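Side-chain contacts in antifreeze protein (Uncultured bacterium, PDB 6EIO), which probably binds to ice crystals, using two faces of its surface, and thereby restrains their growth: residues A99-A102 against S103-T107; G168-A171 against S172-Y175. All coordinates share one frame; numbering follows the deposited sequence.

Interaction 1: A99-A102 against S103-T107; sequences ARVA and SDMVT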
# COMPACT_ATOMS: atom_id res chain seq x y z
N ALA A 99 -0.62 -11.85 10.59
CA ALA A 99 -1.01 -12.74 11.67
C ALA A 99 -2.44 -12.50 12.14
O ALA A 99 -2.97 -13.33 12.89
CB ALA A 99 -0.08 -12.55 12.87
N ARG A 100 -3.08 -11.42 11.73
CA ARG A 100 -4.40 -11.14 12.26
C ARG A 100 -5.39 -12.21 11.85
O ARG A 100 -5.37 -12.70 10.72
CB ARG A 100 -4.87 -9.77 11.80
CG ARG A 100 -4.01 -8.75 12.45
CD ARG A 100 -4.41 -7.39 12.11
NE ARG A 100 -3.58 -6.43 12.83
CZ ARG A 100 -4.00 -5.23 13.18
NH1 ARG A 100 -5.23 -4.84 12.87
NH2 ARG A 100 -3.18 -4.38 13.78
N VAL A 101 -6.27 -12.56 12.79
CA VAL A 101 -7.35 -13.50 12.55
C VAL A 101 -8.60 -13.00 13.26
O VAL A 101 -8.51 -12.33 14.29
CB VAL A 101 -7.03 -14.94 13.03
CG1 VAL A 101 -5.93 -15.57 12.18
CG2 VAL A 101 -6.63 -14.94 14.50
N ALA A 102 -9.76 -13.35 12.73
CA ALA A 102 -11.02 -13.06 13.39
C ALA A 102 -12.05 -14.06 12.89
O ALA A 102 -12.03 -14.46 11.73
CB ALA A 102 -11.51 -11.65 13.06
N SER A 103 -12.97 -14.43 13.78
CA SER A 103 -13.97 -15.44 13.43
C SER A 103 -14.85 -15.00 12.26
O SER A 103 -15.38 -15.84 11.53
CB SER A 103 -14.85 -15.77 14.64
OG SER A 103 -15.53 -14.62 15.10
N ASP A 104 -15.02 -13.69 12.09
CA ASP A 104 -15.87 -13.12 11.05
C ASP A 104 -15.06 -12.55 9.88
O ASP A 104 -15.63 -11.83 9.05
CB ASP A 104 -16.81 -12.07 11.65
CG ASP A 104 -16.07 -10.94 12.38
OD1 ASP A 104 -14.95 -11.15 12.88
OD2 ASP A 104 -16.61 -9.82 12.47
N MET A 105 -13.78 -12.88 9.76
CA MET A 105 -13.03 -12.39 8.62
C MET A 105 -13.59 -12.97 7.33
O MET A 105 -14.24 -14.02 7.31
CB MET A 105 -11.55 -12.72 8.76
CG MET A 105 -11.24 -14.14 8.44
SD MET A 105 -9.47 -14.39 8.55
CE MET A 105 -9.18 -14.66 10.21
N VAL A 106 -13.33 -12.27 6.23
CA VAL A 106 -13.92 -12.60 4.95
C VAL A 106 -12.85 -13.01 3.96
O VAL A 106 -11.86 -12.30 3.78
CB VAL A 106 -14.76 -11.41 4.45
CG1 VAL A 106 -15.22 -11.59 3.01
CG2 VAL A 106 -15.96 -11.22 5.36
N THR A 107 -13.08 -14.12 3.28
CA THR A 107 -12.21 -14.54 2.20
C THR A 107 -12.66 -13.91 0.88
O THR A 107 -13.84 -13.90 0.54
CB THR A 107 -12.16 -16.06 2.10
OG1 THR A 107 -13.48 -16.54 1.89
CG2 THR A 107 -11.60 -16.63 3.36
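Met105 folds back over the carbonyl of Ala102, closing the type I beta turn that runs from Ala102 to Met105 and brings the chain from the long helix 81-99 into strand 106-107, among the parallel strands of the ice-binding-like beta-solenoid. Ahead of the turn, Arg100 sends its guanidinium group away from the bend. NE forms a salt bridge with Asp96, while NH1 and NH2 donate to the N-terminal segment at Gln25, Thr26 and Pro27; Arg100 O accepts from Gln150. Val101 comes next, its side chain lying alongside that of Met105 and pointing the same way. Val101 CB faces the methyl Met105 CE at 3.6 Å, but this approach is doubtful: Met105 has more than one conformer, and CE of the one described stands too near the Val101 backbone. Ala102 carries the firmer part of the contact. Ala102 O accepts the backbone N-H of Met105 at 3.1 Å in a nearly straight bond (167° at the hydrogen). Met105 CB and CG also lie 3.5 and 3.4 Å from Ala102 O. CG comes this near because chi1 of 78° places it between the backbone N and the carbonyl carbon of Met105. On the methyl side, Ala102 CB meets Asp104 OD1 at 3.5 Å, the carboxylate having turned back past the bend. That carboxylate is held by the N-terminal segment, OD1 by the Thr23 hydroxyl and OD2 by the Thr22 backbone N. One backbone hydrogen bond therefore closes the turn and a flexible thioether chain lies across it, while the charged groups of Arg100 and Asp104 bond mainly to the N-terminal segment, Arg100 also pairing with Asp96 of helix 81-99.

Interaction 2: G168-A171 against S172-Y175; sequences GALA and SNIY
Leu170 packs against the polar pair Ser172 and Asn173 across a single 3-10 turn. Leu170 CB lies 3.4 Å from Ser172 OG and 4.1 Å from Asn173 CG. Beyond it, CG is anti to the carbonyl carbon (chi1 -60°), a setting that runs the side chain alongside Asn173. At the tip, Leu170 CD1 reaches Ser172 OG at 3.9 Å and Asn173 ND2 at 4.0 Å, so the leucine flanks both polar groups. These are joined to each other: Ser172 OG donates to Asn173 OD1 at 2.8 Å from well above the amide plane. OD1 also accepts from His235, probably a residue of the C-terminal affinity tag, and ND2 donates to Ala145 O, which fixes the amide's rotation. In the backbone, Asn173 N donates to Leu170 O at 2.9 Å. Water 1 then donates to both Ala171 O and Ile174 O, bridging the turn to the first residue of the strand. The turn is thus a corner of the beta-solenoid between strands 163-166 and 174-178, the latter lying between parallel partners: Tyr175 bonds through its backbone to Phe147 and Ile149 of strand 147-151, and Ile174 to Thr193 of strand 193-196.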
# COMPACT_ATOMS: atom_id res chain seq x y z
N GLY A 168 -16.88 7.95 4.17
CA GLY A 168 -15.88 8.50 5.06
C GLY A 168 -14.59 7.72 5.16
O GLY A 168 -13.73 8.08 5.98
N ALA A 169 -14.39 6.69 4.34
CA ALA A 169 -13.19 5.88 4.44
C ALA A 169 -11.94 6.72 4.15
O ALA A 169 -11.95 7.65 3.33
CB ALA A 169 -13.27 4.73 3.44
N LEU A 170 -10.84 6.32 4.80
CA LEU A 170 -9.58 7.05 4.75
C LEU A 170 -8.45 6.17 4.22
O LEU A 170 -8.27 5.03 4.66
CB LEU A 170 -9.20 7.51 6.16
CG LEU A 170 -10.20 8.44 6.85
CD1 LEU A 170 -9.77 8.70 8.28
CD2 LEU A 170 -10.35 9.73 6.07
N ALA A 171 -7.62 6.74 3.33
CA ALA A 171 -6.45 6.02 2.84
C ALA A 171 -5.45 5.69 3.94
O ALA A 171 -4.69 4.72 3.81
CB ALA A 171 -5.78 6.83 1.73
N SER A 172 -5.43 6.47 5.02
CA SER A 172 -4.59 6.20 6.18
C SER A 172 -4.97 4.91 6.90
O SER A 172 -4.23 4.49 7.80
CB SER A 172 -4.73 7.35 7.18
OG SER A 172 -6.07 7.57 7.54
N ASN A 173 -6.13 4.34 6.56
CA ASN A 173 -6.74 3.28 7.34
C ASN A 173 -6.91 1.99 6.54
O ASN A 173 -7.60 1.07 7.00
CB ASN A 173 -8.10 3.76 7.86
CG ASN A 173 -7.98 4.81 8.95
OD1 ASN A 173 -6.95 5.45 9.14
ND2 ASN A 173 -9.07 4.99 9.68
N ILE A 174 -6.26 1.91 5.37
CA ILE A 174 -6.34 0.77 4.47
C ILE A 174 -4.93 0.19 4.34
O ILE A 174 -3.98 0.92 4.05
CB ILE A 174 -6.87 1.20 3.09
CG1 ILE A 174 -8.29 1.76 3.20
CG2 ILE A 174 -6.81 0.02 2.11
CD1 ILE A 174 -8.74 2.49 1.95
N TYR A 175 -4.81 -1.13 4.54
CA TYR A 175 -3.53 -1.81 4.51
C TYR A 175 -3.63 -3.04 3.63
O TYR A 175 -4.57 -3.84 3.77
CB TYR A 175 -3.14 -2.24 5.90
CG TYR A 175 -3.13 -1.14 6.93
CD1 TYR A 175 -4.29 -0.84 7.64
CD2 TYR A 175 -1.98 -0.42 7.21
CE1 TYR A 175 -4.29 0.12 8.61
CE2 TYR A 175 -1.97 0.56 8.18
CZ TYR A 175 -3.14 0.80 8.90
OH TYR A 175 -3.19 1.70 9.94
O HOH W 1 -2.74 3.22 5.19

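In the fold
Interactions 1 and 2 lead into the same run of parallel strands, with two strands between them. Their centres are about 18 Å apart and their nearest atoms about 7 Å, without touching. Residues 99-107 lead into strand 106-107, which pairs with 120-124; that pairs with 147-151, the neighbour of strand 174-178 reached from 168-175. Strand 147-151 serves both, through Gln150 at Arg100 and Phe147 beside Asn173 and Tyr175. The N-terminal segment also connects them: Arg100 and Tyr175 both touch Pro27 and Ile28, with a weak hydrogen bond between Ile28 N and Tyr175 OH. The centre of surface interaction 1 is about 19 Å from the chain centre, that of buried interaction 2 about 11 Å.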